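Local atomic coordinates of FMN-binding domain-containing protein (Clostridium perfringens, PDB entry 3O6U), a protein that is of unknown function but probably binds the flavin cofactor FMN. Residues Glu50-Asp53 against Tyr54-Met58. Residues are numbered along the deposited sequence; the frame is centred on the assembly and turned at random.
Sequences EDKD and YNEKM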
ATOM      1  N   GLU A  50      -3.150  13.334  -2.431  1.00 31.05           N
ATOM      2  CA  GLU A  50      -2.946  14.768  -2.565  1.00 28.98           C
ATOM      3  C   GLU A  50      -4.022  15.365  -3.475  1.00 24.93           C
ATOM      4  O   GLU A  50      -4.093  16.578  -3.626  1.00 29.74           O
ATOM      5  CB  GLU A  50      -1.571  15.066  -3.158  1.00 20.56           C
ATOM      6  CG  GLU A  50      -0.410  14.778  -2.209  1.00 27.73           C
ATOM      7  CD  GLU A  50       0.940  15.081  -2.849  1.00 42.65           C
ATOM      8  OE1 GLU A  50       0.969  15.758  -3.899  1.00 46.59           O
ATOM      9  OE2 GLU A  50       1.980  14.655  -2.307  1.00 57.80           O
ATOM     10  N   ASP A  51      -4.864  14.523  -4.072  1.00 28.90           N
ATOM     11  CA  ASP A  51      -5.908  15.025  -4.967  1.00 25.31           C
ATOM     12  C   ASP A  51      -7.213  15.378  -4.248  1.00 24.71           C
ATOM     13  O   ASP A  51      -8.011  14.508  -3.913  1.00 34.91           O
ATOM     14  CB  ASP A  51      -6.184  14.015  -6.093  1.00 16.91           C
ATOM     15  CG  ASP A  51      -7.250  14.496  -7.069  1.00 34.55           C
ATOM     16  OD1 ASP A  51      -8.098  15.329  -6.693  1.00 48.66           O
ATOM     17  OD2 ASP A  51      -7.267  14.022  -8.218  1.00 47.69           O
ATOM     18  N   LYS A  52      -7.417  16.671  -4.031  1.00 38.85           N
ATOM     19  CA  LYS A  52      -8.597  17.211  -3.361  1.00 43.16           C
ATOM     20  C   LYS A  52      -9.939  16.752  -3.928  1.00 40.99           C
ATOM     21  O   LYS A  52     -10.779  16.233  -3.188  1.00 50.90           O
ATOM     22  CB  LYS A  52      -8.554  18.735  -3.405  1.00 50.34           C
ATOM     23  CG  LYS A  52      -9.386  19.437  -2.361  1.00 52.52           C
ATOM     24  CD  LYS A  52      -9.140  20.931  -2.452  1.00 54.55           C
ATOM     25  CE  LYS A  52      -9.902  21.668  -1.387  1.00 56.81           C
ATOM     26  NZ  LYS A  52     -11.244  21.076  -1.221  1.00 55.17           N
ATOM     27  N   ASP A  53     -10.156  16.947  -5.230  1.00 34.16           N
ATOM     28  CA  ASP A  53     -11.436  16.559  -5.833  1.00 41.38           C
ATOM     29  C   ASP A  53     -11.650  15.069  -5.776  1.00 48.22           C
ATOM     30  O   ASP A  53     -12.761  14.614  -5.530  1.00 52.10           O
ATOM     31  CB  ASP A  53     -11.557  17.032  -7.290  1.00 41.23           C
ATOM     32  CG  ASP A  53     -11.856  18.512  -7.402  1.00 52.33           C
ATOM     33  OD1 ASP A  53     -12.202  19.128  -6.366  1.00 56.43           O
ATOM     34  OD2 ASP A  53     -11.752  19.052  -8.527  1.00 48.35           O
ATOM     35  N   TYR A  54     -10.592  14.303  -6.006  1.00 43.26           N
ATOM     36  CA  TYR A  54     -10.722  12.862  -5.949  1.00 42.04           C
ATOM     37  C   TYR A  54     -11.154  12.443  -4.555  1.00 44.84           C
ATOM     38  O   TYR A  54     -11.958  11.520  -4.402  1.00 46.04           O
ATOM     39  CB  TYR A  54      -9.408  12.168  -6.286  1.00 45.78           C
ATOM     40  CG  TYR A  54      -9.582  10.689  -6.489  1.00 34.19           C
ATOM     41  CD1 TYR A  54      -9.796   9.828  -5.407  1.00 30.93           C
ATOM     42  CD2 TYR A  54      -9.566  10.149  -7.769  1.00 34.48           C
ATOM     43  CE1 TYR A  54      -9.987   8.458  -5.601  1.00 32.11           C
ATOM     44  CE2 TYR A  54      -9.755   8.791  -7.978  1.00 32.79           C
ATOM     45  CZ  TYR A  54      -9.965   7.950  -6.895  1.00 41.54           C
ATOM     46  OH  TYR A  54     -10.147   6.607  -7.126  1.00 54.75           O
ATOM     47  N   ASN A  55     -10.620  13.110  -3.535  1.00 40.00           N
ATOM     48  CA  ASN A  55     -10.996  12.757  -2.183  1.00 42.10           C
ATOM     49  C   ASN A  55     -12.406  13.151  -1.833  1.00 56.18           C
ATOM     50  O   ASN A  55     -13.202  12.311  -1.446  1.00 53.77           O
ATOM     51  CB  ASN A  55     -10.085  13.411  -1.148  1.00 38.39           C
ATOM     52  CG  ASN A  55      -8.775  12.714  -1.008  1.00 41.22           C
ATOM     53  OD1 ASN A  55      -7.825  13.043  -1.716  1.00 45.35           O
ATOM     54  ND2 ASN A  55      -8.705  11.728  -0.105  1.00 32.92           N
ATOM     55  N   GLU A  56     -12.706  14.441  -1.974  1.00 71.21           N
ATOM     56  CA  GLU A  56     -14.008  14.961  -1.573  1.00 74.64           C
ATOM     57  C   GLU A  56     -15.161  14.161  -2.127  1.00 71.87           C
ATOM     58  O   GLU A  56     -16.101  13.826  -1.391  1.00 75.84           O
ATOM     59  CB  GLU A  56     -14.127  16.443  -1.918  1.00 77.32           C
ATOM     60  CG  GLU A  56     -13.370  17.336  -0.959  1.00 80.17           C
ATOM     61  CD  GLU A  56     -13.383  18.782  -1.396  1.00 88.51           C
ATOM     62  OE1 GLU A  56     -13.779  19.054  -2.555  1.00 92.45           O
ATOM     63  OE2 GLU A  56     -12.985  19.642  -0.585  1.00 90.41           O
ATOM     64  N   LYS A  57     -15.102  13.857  -3.415  1.00 56.01           N
ATOM     65  CA  LYS A  57     -16.137  13.025  -4.006  1.00 55.85           C
ATOM     66  C   LYS A  57     -16.153  11.658  -3.277  1.00 71.48           C
ATOM     67  O   LYS A  57     -17.217  11.039  -3.141  1.00 78.18           O
ATOM     68  CB  LYS A  57     -15.858  12.819  -5.515  1.00 51.68           C
ATOM     69  CG  LYS A  57     -16.322  11.475  -6.100  1.00 44.10           C
ATOM     70  CD  LYS A  57     -15.153  10.499  -6.282  1.00 41.75           C
ATOM     71  CE  LYS A  57     -15.174   9.383  -5.255  1.00 37.18           C
ATOM     72  NZ  LYS A  57     -14.450   8.145  -5.675  1.00 34.88           N
HETATM   73  N   MSE A  58     -14.982  11.229  -2.771  1.00 66.91           N
HETATM   74  CA  MSE A  58     -14.800   9.917  -2.108  1.00 62.03           C
HETATM   75  C   MSE A  58     -15.211   9.892  -0.638  1.00 72.02           C
HETATM   76  O   MSE A  58     -15.785   8.905  -0.168  1.00 72.80           O
HETATM   77  CB  MSE A  58     -13.357   9.439  -2.331  1.00 54.71           C
HETATM   78  CG  MSE A  58     -12.899   8.316  -1.411  1.00 64.13           C
HETATM   79 SE   MSE A  58     -13.104   6.479  -2.072  1.00181.41          SE
HETATM   80  CE  MSE A  58     -14.864   6.726  -2.861  1.00 71.11           C
TER
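Asp51 caps the first turn of helix 52-62 by accepting the backbone N-H of Tyr54 on its carboxylate. The bond from Tyr54 N to Asp51 OD1 is short, 2.8 Å, and almost straight, 175° at the hydrogen, yet it reaches the oxygen from well above the carboxylate plane. Asp51 is thus a classic N-cap, three residues ahead of the amide it holds; its chi1 of -179° sets CG opposite its own N and beside its carbonyl carbon, from where OD1 reaches the amide of Tyr54. The same carboxylate lies against the root of the tyrosine, Asp51 CG standing 3.3 Å from Tyr54 CB, while its plane and that of the ring are steeply inclined to each other. A negative group here would probably interact favourably with the helix dipole. Behind the cap the regular i to i+4 ladder begins: Asn55 N bonds Asp51 O at 3.0 Å, Glu56 N meets Lys52 O at 2.9 Å nearly head-on, and Lys57 N reaches Asp53 O at 3.2 Å, tilted from the carbonyl plane. On the outer side Lys52 and Glu56, one turn apart, bring opposite charges together, but the modelled ends are too close, so the salt bridge is doubtful in detail. Asp53 OD1 lies 4.1 Å from Glu56 OE1, a proximity of like charges. Asn55, buried, rests its side chain on Pro66 and Ala67 at the start of helix 66-80. Asn55 O also accepts from the hydroxyl of Thr59, one turn on. The ring of Tyr54 leads away from the cap to meet that of Tyr19, roughly perpendicular to it, so that the ring contact joins the first turn of this peripheral helix to the beginning of strand 19-27 of the mixed sheet.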